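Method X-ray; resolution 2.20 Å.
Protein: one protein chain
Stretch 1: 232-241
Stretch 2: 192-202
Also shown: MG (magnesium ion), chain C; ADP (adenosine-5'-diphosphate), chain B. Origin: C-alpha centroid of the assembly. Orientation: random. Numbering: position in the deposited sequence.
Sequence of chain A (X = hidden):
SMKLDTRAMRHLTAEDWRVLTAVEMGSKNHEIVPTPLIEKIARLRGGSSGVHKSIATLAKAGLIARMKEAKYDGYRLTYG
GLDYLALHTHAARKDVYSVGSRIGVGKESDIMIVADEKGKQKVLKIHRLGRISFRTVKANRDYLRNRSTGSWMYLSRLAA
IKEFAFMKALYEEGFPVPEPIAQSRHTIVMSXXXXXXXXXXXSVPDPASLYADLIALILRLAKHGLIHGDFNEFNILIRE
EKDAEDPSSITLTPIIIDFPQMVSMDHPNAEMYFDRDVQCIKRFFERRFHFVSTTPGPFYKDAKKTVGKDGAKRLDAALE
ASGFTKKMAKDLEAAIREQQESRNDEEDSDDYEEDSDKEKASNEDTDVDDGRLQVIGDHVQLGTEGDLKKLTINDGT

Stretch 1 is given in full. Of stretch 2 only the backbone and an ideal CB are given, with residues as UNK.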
ATOM      1  N   ASN A 232      -2.294 -10.971 -10.559  1.00 34.30           N
ATOM      2  CA  ASN A 232      -2.143 -12.395 -10.329  1.00 35.14           C
ATOM      3  C   ASN A 232      -3.111 -12.845  -9.244  1.00 30.76           C
ATOM      4  O   ASN A 232      -3.939 -12.063  -8.790  1.00 33.79           O
ATOM      5  CB  ASN A 232      -0.693 -12.739  -9.974  1.00 34.26           C
ATOM      6  CG  ASN A 232      -0.202 -11.996  -8.755  1.00 45.19           C
ATOM      7  OD1 ASN A 232      -0.884 -11.936  -7.736  1.00 36.75           O
ATOM      8  ND2 ASN A 232       0.984 -11.409  -8.857  1.00 54.89           N
ATOM      9  N   GLU A 233      -2.996 -14.099  -8.829  1.00 25.80           N
ATOM     10  CA  GLU A 233      -4.032 -14.735  -8.030  1.00 26.22           C
ATOM     11  C   GLU A 233      -4.002 -14.279  -6.564  1.00 34.23           C
ATOM     12  O   GLU A 233      -4.859 -14.675  -5.775  1.00 32.06           O
ATOM     13  CB  GLU A 233      -3.933 -16.264  -8.130  1.00 28.71           C
ATOM     14  CG  GLU A 233      -2.635 -16.859  -7.538  1.00 49.80           C
ATOM     15  CD  GLU A 233      -1.514 -16.999  -8.569  1.00 56.78           C
ATOM     16  OE1 GLU A 233      -1.600 -16.371  -9.652  1.00 48.95           O
ATOM     17  OE2 GLU A 233      -0.550 -17.748  -8.298  1.00 58.38           O
ATOM     18  N   PHE A 234      -3.020 -13.446  -6.219  1.00 35.07           N
ATOM     19  CA  PHE A 234      -2.923 -12.834  -4.893  1.00 32.47           C
ATOM     20  C   PHE A 234      -3.555 -11.456  -4.847  1.00 32.31           C
ATOM     21  O   PHE A 234      -3.916 -10.987  -3.775  1.00 37.97           O
ATOM     22  CB  PHE A 234      -1.465 -12.716  -4.445  1.00 37.43           C
ATOM     23  CG  PHE A 234      -0.744 -14.029  -4.399  1.00 45.23           C
ATOM     24  CD1 PHE A 234      -0.882 -14.866  -3.305  1.00 47.72           C
ATOM     25  CD2 PHE A 234       0.058 -14.435  -5.464  1.00 44.54           C
ATOM     26  CE1 PHE A 234      -0.221 -16.091  -3.257  1.00 56.46           C
ATOM     27  CE2 PHE A 234       0.716 -15.654  -5.433  1.00 53.54           C
ATOM     28  CZ  PHE A 234       0.576 -16.489  -4.323  1.00 52.20           C
ATOM     29  N   ASN A 235      -3.679 -10.806  -6.002  1.00 25.36           N
ATOM     30  CA  ASN A 235      -4.234  -9.455  -6.056  1.00 22.00           C
ATOM     31  C   ASN A 235      -5.612  -9.412  -6.668  1.00 21.41           C
ATOM     32  O   ASN A 235      -6.144  -8.343  -6.973  1.00 28.28           O
ATOM     33  CB  ASN A 235      -3.272  -8.518  -6.794  1.00 24.57           C
ATOM     34  CG  ASN A 235      -1.978  -8.373  -6.048  1.00 24.34           C
ATOM     35  OD1 ASN A 235      -1.975  -8.513  -4.830  1.00 24.68           O
ATOM     36  ND2 ASN A 235      -0.871  -8.151  -6.755  1.00 30.45           N
ATOM     37  N   ILE A 236      -6.161 -10.598  -6.879  1.00 26.39           N
ATOM     38  CA  ILE A 236      -7.529 -10.743  -7.341  1.00 35.75           C
ATOM     39  C   ILE A 236      -8.312 -11.456  -6.251  1.00 31.99           C
ATOM     40  O   ILE A 236      -7.979 -12.575  -5.845  1.00 35.24           O
ATOM     41  CB  ILE A 236      -7.609 -11.556  -8.653  1.00 35.34           C
ATOM     42  CG1 ILE A 236      -6.901 -10.792  -9.773  1.00 39.67           C
ATOM     43  CG2 ILE A 236      -9.069 -11.821  -9.032  1.00 25.39           C
ATOM     44  CD1 ILE A 236      -6.360 -11.677 -10.881  1.00 33.33           C
ATOM     45  N   LEU A 237      -9.339 -10.780  -5.766  1.00 25.36           N
ATOM     46  CA  LEU A 237     -10.210 -11.327  -4.751  1.00 28.09           C
ATOM     47  C   LEU A 237     -11.467 -11.769  -5.473  1.00 25.65           C
ATOM     48  O   LEU A 237     -11.875 -11.145  -6.441  1.00 30.45           O
ATOM     49  CB  LEU A 237     -10.541 -10.258  -3.691  1.00 25.07           C
ATOM     50  CG  LEU A 237      -9.371  -9.571  -2.952  1.00 27.82           C
ATOM     51  CD1 LEU A 237      -9.845  -8.823  -1.708  1.00 24.60           C
ATOM     52  CD2 LEU A 237      -8.295 -10.558  -2.562  1.00 33.94           C
ATOM     53  N   ILE A 238     -12.069 -12.853  -5.002  1.00 23.75           N
ATOM     54  CA  ILE A 238     -13.266 -13.384  -5.613  1.00 32.32           C
ATOM     55  C   ILE A 238     -14.412 -13.272  -4.631  1.00 37.73           C
ATOM     56  O   ILE A 238     -14.370 -13.884  -3.568  1.00 34.75           O
ATOM     57  CB  ILE A 238     -13.090 -14.865  -5.980  1.00 36.93           C
ATOM     58  CG1 ILE A 238     -11.922 -15.048  -6.958  1.00 27.18           C
ATOM     59  CG2 ILE A 238     -14.371 -15.402  -6.608  1.00 36.22           C
ATOM     60  CD1 ILE A 238     -12.089 -14.260  -8.226  1.00 34.72           C
ATOM     61  N   ARG A 239     -15.416 -12.463  -4.958  1.00 33.04           N
ATOM     62  CA  ARG A 239     -16.631 -12.444  -4.148  1.00 42.25           C
ATOM     63  C   ARG A 239     -17.520 -13.572  -4.640  1.00 46.13           C
ATOM     64  O   ARG A 239     -17.758 -13.692  -5.841  1.00 43.95           O
ATOM     65  CB  ARG A 239     -17.377 -11.112  -4.268  1.00 42.98           C
ATOM     66  CG  ARG A 239     -18.143 -10.750  -3.000  1.00 54.55           C
ATOM     67  CD  ARG A 239     -19.257  -9.730  -3.218  1.00 54.11           C
ATOM     68  NE  ARG A 239     -18.889  -8.632  -4.110  1.00 61.09           N
ATOM     69  CZ  ARG A 239     -18.362  -7.476  -3.711  1.00 57.25           C
ATOM     70  NH1 ARG A 239     -18.126  -7.254  -2.425  1.00 54.52           N
ATOM     71  NH2 ARG A 239     -18.065  -6.539  -4.601  1.00 57.20           N
ATOM     72  N   GLU A 240     -17.992 -14.411  -3.722  1.00 46.06           N
ATOM     73  CA  GLU A 240     -18.865 -15.524  -4.080  1.00 47.20           C
ATOM     74  C   GLU A 240     -20.300 -15.224  -3.661  1.00 56.20           C
ATOM     75  O   GLU A 240     -20.540 -14.763  -2.544  1.00 62.31           O
ATOM     76  CB  GLU A 240     -18.404 -16.809  -3.396  1.00 52.21           C
ATOM     77  CG  GLU A 240     -16.933 -17.149  -3.575  1.00 73.88           C
ATOM     78  CD  GLU A 240     -16.523 -18.410  -2.812  1.00 86.98           C
ATOM     79  OE1 GLU A 240     -17.424 -19.108  -2.283  1.00 92.24           O
ATOM     80  OE2 GLU A 240     -15.303 -18.701  -2.745  1.00 80.67           O
ATOM     81  N   GLU A 241     -21.254 -15.485  -4.546  1.00 56.40           N
ATOM     82  CA  GLU A 241     -22.663 -15.283  -4.208  1.00 63.40           C
ATOM     83  C   GLU A 241     -23.538 -16.432  -4.688  1.00 60.48           C
ATOM     84  O   GLU A 241     -23.475 -16.837  -5.855  1.00 53.50           O
ATOM     85  CB  GLU A 241     -23.183 -13.962  -4.780  1.00 77.24           C
ATOM     86  CG  GLU A 241     -22.544 -12.722  -4.163  1.00 90.52           C
ATOM     87  CD  GLU A 241     -22.624 -11.516  -5.078  1.00101.04           C
ATOM     88  OE1 GLU A 241     -23.422 -11.556  -6.039  1.00105.42           O
ATOM     89  OE2 GLU A 241     -21.883 -10.536  -4.846  1.00102.89           O
ATOM     90  N   UNK A 192     -13.138  -3.098   3.834  1.00 34.62           N
ATOM     91  CA  UNK A 192     -12.849  -4.523   3.890  1.00 36.23           C
ATOM     92  C   UNK A 192     -13.758  -5.212   2.886  1.00 31.44           C
ATOM     93  O   UNK A 192     -14.960  -5.142   3.005  1.00 37.24           O
ATOM     94  CB  UNK A 192     -13.045  -5.085   5.300  1.00 36.23           C
ATOM     95  N   UNK A 193     -13.185  -5.859   1.885  1.00 29.14           N
ATOM     96  CA  UNK A 193     -13.983  -6.502   0.850  1.00 36.76           C
ATOM     97  C   UNK A 193     -14.348  -7.902   1.310  1.00 32.19           C
ATOM     98  O   UNK A 193     -13.494  -8.632   1.796  1.00 32.46           O
ATOM     99  CB  UNK A 193     -13.232  -6.544  -0.483  1.00 36.76           C
ATOM    100  N   UNK A 194     -15.606  -8.295   1.161  1.00 44.02           N
ATOM    101  CA  UNK A 194     -15.987  -9.660   1.531  1.00 46.96           C
ATOM    102  C   UNK A 194     -15.649 -10.640   0.392  1.00 38.59           C
ATOM    103  O   UNK A 194     -16.511 -11.188  -0.274  1.00 36.64           O
ATOM    104  CB  UNK A 194     -17.479  -9.724   1.865  1.00 46.96           C
ATOM    105  N   UNK A 195     -14.361 -10.822   0.166  1.00 35.55           N
ATOM    106  CA  UNK A 195     -13.877 -11.713  -0.869  1.00 30.93           C
ATOM    107  C   UNK A 195     -12.502 -12.183  -0.435  1.00 32.52           C
ATOM    108  O   UNK A 195     -11.816 -11.500   0.321  1.00 40.59           O
ATOM    109  CB  UNK A 195     -13.838 -11.031  -2.238  1.00 30.93           C
ATOM    110  N   UNK A 196     -12.117 -13.357  -0.906  1.00 33.54           N
ATOM    111  CA  UNK A 196     -10.836 -13.958  -0.582  1.00 36.67           C
ATOM    112  C   UNK A 196      -9.997 -14.065  -1.859  1.00 38.43           C
ATOM    113  O   UNK A 196     -10.550 -14.131  -2.959  1.00 33.20           O
ATOM    114  CB  UNK A 196     -11.026 -15.330   0.068  1.00 36.67           C
ATOM    115  N   UNK A 197      -8.665 -14.083  -1.719  1.00 33.72           N
ATOM    116  CA  UNK A 197      -7.781 -14.174  -2.888  1.00 29.27           C
ATOM    117  C   UNK A 197      -8.166 -15.360  -3.778  1.00 30.83           C
ATOM    118  O   UNK A 197      -8.506 -16.420  -3.264  1.00 30.20           O
ATOM    119  CB  UNK A 197      -6.323 -14.304  -2.443  1.00 29.27           C
ATOM    120  N   UNK A 198      -8.124 -15.167  -5.089  1.00 33.78           N
ATOM    121  CA  UNK A 198      -8.407 -16.238  -6.049  1.00 35.70           C
ATOM    122  C   UNK A 198      -7.516 -17.480  -5.838  1.00 33.97           C
ATOM    123  O   UNK A 198      -7.931 -18.604  -6.093  1.00 35.28           O
ATOM    124  CB  UNK A 198      -8.223 -15.710  -7.473  1.00 35.70           C
ATOM    125  N   UNK A 199      -6.295 -17.262  -5.358  1.00 35.76           N
ATOM    126  CA  UNK A 199      -5.362 -18.349  -5.081  1.00 41.54           C
ATOM    127  C   UNK A 199      -6.021 -19.482  -4.294  1.00 49.46           C
ATOM    128  O   UNK A 199      -5.738 -20.654  -4.531  1.00 44.77           O
ATOM    129  CB  UNK A 199      -4.152 -17.816  -4.311  1.00 41.54           C
ATOM    130  N   UNK A 200      -6.920 -19.134  -3.377  1.00 43.08           N
ATOM    131  CA  UNK A 200      -7.501 -20.143  -2.495  1.00 46.17           C
ATOM    132  C   UNK A 200      -8.930 -20.532  -2.841  1.00 48.27           C
ATOM    133  O   UNK A 200      -9.574 -21.268  -2.083  1.00 56.99           O
ATOM    134  CB  UNK A 200      -7.460 -19.638  -1.051  1.00 46.17           C
ATOM    135  N   UNK A 201      -9.423 -20.049  -3.981  1.00 47.36           N
ATOM    136  CA  UNK A 201     -10.783 -20.378  -4.411  1.00 48.99           C
ATOM    137  C   UNK A 201     -10.912 -21.895  -4.498  1.00 48.83           C
ATOM    138  O   UNK A 201     -10.075 -22.564  -5.112  1.00 48.12           O
ATOM    139  CB  UNK A 201     -11.114 -19.724  -5.754  1.00 48.99           C
ATOM    140  N   UNK A 202     -11.923 -22.439  -3.826  1.00 54.70           N
ATOM    141  CA  UNK A 202     -11.985 -23.887  -3.633  1.00 68.20           C
ATOM    142  C   UNK A 202     -12.595 -24.639  -4.807  1.00 71.27           C
ATOM    143  O   UNK A 202     -12.225 -25.782  -5.057  1.00 78.22           O
ATOM    144  CB  UNK A 202     -12.787 -24.200  -2.368  1.00 68.20           C
TER
HETATM  145 MG    MG C 402      -0.573  -7.921  -3.355  1.00 35.16          MG
HETATM  146  PB  ADP B 401       0.663  -6.585  -0.593  1.00 31.41           P
HETATM  147  O1B ADP B 401       1.540  -6.791   0.619  1.00 36.05           O
HETATM  148  O2B ADP B 401       0.574  -7.700  -1.605  1.00 27.86           O
HETATM  149  O3B ADP B 401       1.068  -5.169  -1.204  1.00 36.17           O
HETATM  150  PA  ADP B 401      -2.206  -6.378  -0.854  1.00 30.97           P
HETATM  151  O1A ADP B 401      -1.977  -7.248  -2.060  1.00 31.78           O
HETATM  152  O2A ADP B 401      -2.850  -5.014  -1.070  1.00 32.16           O
HETATM  153  O3A ADP B 401      -0.823  -6.214  -0.040  1.00 31.53           O
HETATM  154  O5' ADP B 401      -3.020  -7.249   0.210  1.00 34.30           O
HETATM  155  C5' ADP B 401      -2.481  -8.501   0.657  1.00 27.03           C
HETATM  156  C4' ADP B 401      -3.621  -9.437   1.058  1.00 33.41           C
HETATM  157  O4' ADP B 401      -4.461  -8.811   2.043  1.00 32.80           O
HETATM  158  C3' ADP B 401      -4.570  -9.804  -0.083  1.00 37.85           C
HETATM  159  O3' ADP B 401      -4.132 -10.925  -0.858  1.00 39.65           O
HETATM  160  C2' ADP B 401      -5.872 -10.091   0.632  1.00 44.93           C
HETATM  161  O2' ADP B 401      -5.815 -11.374   1.267  1.00 43.80           O
HETATM  162  C1' ADP B 401      -5.837  -9.116   1.783  1.00 40.80           C
HETATM  163  N9  ADP B 401      -6.487  -7.824   1.489  1.00 36.94           N
HETATM  164  C8  ADP B 401      -5.850  -6.684   1.161  1.00 32.64           C
HETATM  165  N7  ADP B 401      -6.726  -5.656   1.005  1.00 29.53           N
HETATM  166  C5  ADP B 401      -7.948  -6.166   1.259  1.00 27.83           C
HETATM  167  C6  ADP B 401      -9.325  -5.642   1.290  1.00 27.24           C
HETATM  168  N6  ADP B 401      -9.561  -4.342   1.015  1.00 27.04           N
HETATM  169  N1  ADP B 401     -10.319  -6.497   1.604  1.00 36.53           N
HETATM  170  C2  ADP B 401     -10.095  -7.798   1.896  1.00 30.82           C
HETATM  171  N3  ADP B 401      -8.871  -8.341   1.893  1.00 35.82           N
HETATM  172  C4  ADP B 401      -7.786  -7.588   1.580  1.00 32.71           C

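Position 192 lies beyond the reach of stretch 1, with nothing of it within 5.5 Å of the ideal CB, so stretch 1 sets no preference. The residue is Leu-192, whose CD1 lies 3.8 Å from C2 of the ADP adenine.

At position 193 the CA-to-CB bond points toward stretch 1, and the ideal CB lies 4.3 Å from CD1 of Leu-237. The backbone N faces the adenine N1. A small or medium apolar side chain would suit, such as alanine, valine, isoleucine or leucine. Val-193 is found here; its CB is 4.2 Å from Leu-237 CD1, and its N donates a hydrogen bond to ADP N1 (2.9 Å).

Position 194 points sideways, but NH1 of Arg-239 is 5.0 Å from the ideal CB. An acidic residue could answer that charge, and asparagine or glutamine could offer a neutral acceptor. The residue is Asp-194. With chi1 in the p well, its OD1 accepts a hydrogen bond from Arg-239 NH1 at 2.8 Å, at the edge of the guanidinium and near its plane, forming a salt bridge.

At position 195 the ideal CB points toward stretch 1 and is already tight, 3.2 Å from Ile-238 O and 3.5 Å from Arg-239 N. Alanine suits best, with glycine or serine conceivable. Ala-195 fits, its CB packing 3.7 Å from Leu-237 CB.

Position 196 pairs with Ile-238, and the two side chains share a face of the sheet. The ideal CB is 5.1 Å from Ile-238 O, leaving room for many residues. Leu-196 makes its main contribution through the backbone: its O accepts a hydrogen bond from Ile-238 N (2.8 Å).

Position 197 points away overall, although its ideal CB is 3.7 Å from Glu-233 O. It pairs with Leu-237 in a non-hydrogen-bonded bridge, so no cross-strand amide donor is required; with phi at -53°, proline suits, and small or beta-branched residues would also be possible. Pro-197 places CD 4.1 Å from Leu-237 CD2, and its CG lies 3.4 Å from ADP O2'.

Position 198 points toward stretch 1, with Ile-236 O at 3.5 Å and Ile-238 CG1 at 3.8 Å from the ideal CB. The isoleucines favour an apolar side chain, leucine or methionine among them. Met-198 extends through t, t and p rotamers until CE meets Ile-236 CD1 at 3.6 Å, while its N donates to Ile-236 O (2.7 Å).

At position 199 the ideal CB is 3.5 Å from Glu-233 O and 4.4 Å from Phe-234 CE1. A long, flexible side chain with an aliphatic stem would suit, lysine, arginine or glutamine. Arg-199 lays CD 3.9 Å from Phe-234 CE1 before its end leads away; its N donates to Glu-233 O (3.0 Å).

Position 200 points sideways, out of reach; Gln-200 does not contact stretch 1. Position 201 points toward Ile-238 CG1 and Glu-240 OE2, 4.9 and 5.3 Å from the ideal CB; a small apolar side chain or threonine would suit. Val-201 brings CG2 within 4.3 Å of Glu-240 OE2. Position 202 is open, and carries Ser-202.

Stretch 2 192-202: LVDALPMRQVS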
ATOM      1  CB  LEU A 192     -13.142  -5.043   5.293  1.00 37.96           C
ATOM      2  CG  LEU A 192     -13.130  -6.557   5.509  1.00 38.69           C
ATOM      3  CD1 LEU A 192     -11.732  -7.107   5.301  1.00 28.32           C
ATOM      4  CD2 LEU A 192     -13.639  -6.848   6.915  1.00 38.43           C
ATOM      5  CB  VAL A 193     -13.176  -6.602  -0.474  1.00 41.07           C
ATOM      6  CG1 VAL A 193     -14.007  -7.230  -1.563  1.00 44.40           C
ATOM      7  CG2 VAL A 193     -12.704  -5.232  -0.906  1.00 42.75           C
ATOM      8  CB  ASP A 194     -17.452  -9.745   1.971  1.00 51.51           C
ATOM      9  CG  ASP A 194     -18.424  -9.407   0.853  1.00 63.25           C
ATOM     10  OD1 ASP A 194     -18.147  -8.461   0.079  1.00 60.49           O
ATOM     11  OD2 ASP A 194     -19.465 -10.098   0.747  1.00 67.77           O
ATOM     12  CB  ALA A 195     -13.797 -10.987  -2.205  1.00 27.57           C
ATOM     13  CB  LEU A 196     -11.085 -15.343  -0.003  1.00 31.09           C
ATOM     14  CG  LEU A 196     -12.148 -15.362   1.098  1.00 42.19           C
ATOM     15  CD1 LEU A 196     -12.366 -16.788   1.604  1.00 42.58           C
ATOM     16  CD2 LEU A 196     -11.754 -14.445   2.234  1.00 45.18           C
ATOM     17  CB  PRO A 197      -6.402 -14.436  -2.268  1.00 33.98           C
ATOM     18  CG  PRO A 197      -6.480 -13.897  -0.888  1.00 35.94           C
ATOM     19  CD  PRO A 197      -7.916 -14.021  -0.448  1.00 34.61           C
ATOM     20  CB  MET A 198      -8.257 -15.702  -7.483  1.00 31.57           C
ATOM     21  CG  MET A 198      -8.622 -16.701  -8.565  1.00 37.99           C
ATOM     22  SD  MET A 198      -8.653 -15.891 -10.187  1.00 43.09           S
ATOM     23  CE  MET A 198      -6.983 -15.214 -10.285  1.00 37.83           C
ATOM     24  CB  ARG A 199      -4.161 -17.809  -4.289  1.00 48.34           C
ATOM     25  CG  ARG A 199      -3.093 -18.846  -3.966  1.00 61.91           C
ATOM     26  CD  ARG A 199      -2.780 -18.898  -2.471  1.00 80.43           C
ATOM     27  NE  ARG A 199      -3.767 -19.664  -1.706  1.00 95.98           N
ATOM     28  CZ  ARG A 199      -3.705 -20.980  -1.509  1.00110.01           C
ATOM     29  NH1 ARG A 199      -2.705 -21.685  -2.023  1.00115.82           N
ATOM     30  NH2 ARG A 199      -4.646 -21.597  -0.805  1.00112.98           N
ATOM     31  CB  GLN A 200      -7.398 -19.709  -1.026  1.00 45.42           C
ATOM     32  CG  GLN A 200      -7.927 -18.336  -0.747  1.00 43.51           C
ATOM     33  CD  GLN A 200      -7.741 -17.919   0.709  1.00 53.11           C
ATOM     34  OE1 GLN A 200      -6.777 -17.231   1.060  1.00 50.55           O
ATOM     35  NE2 GLN A 200      -8.677 -18.325   1.561  1.00 50.67           N
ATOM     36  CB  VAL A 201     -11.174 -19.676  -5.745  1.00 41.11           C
ATOM     37  CG1 VAL A 201     -10.440 -20.292  -6.932  1.00 44.58           C
ATOM     38  CG2 VAL A 201     -12.687 -19.713  -5.946  1.00 37.52           C
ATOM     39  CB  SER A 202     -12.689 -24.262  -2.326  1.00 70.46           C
ATOM     40  OG  SER A 202     -14.014 -23.756  -2.277  1.00 70.94           O
TER
HETATM   41  O   HOH W   1      -1.029  -9.808  -2.597  1.00 39.30           O
HETATM   42  O   HOH W   2       1.101  -8.870  -4.226  1.00 35.08           O
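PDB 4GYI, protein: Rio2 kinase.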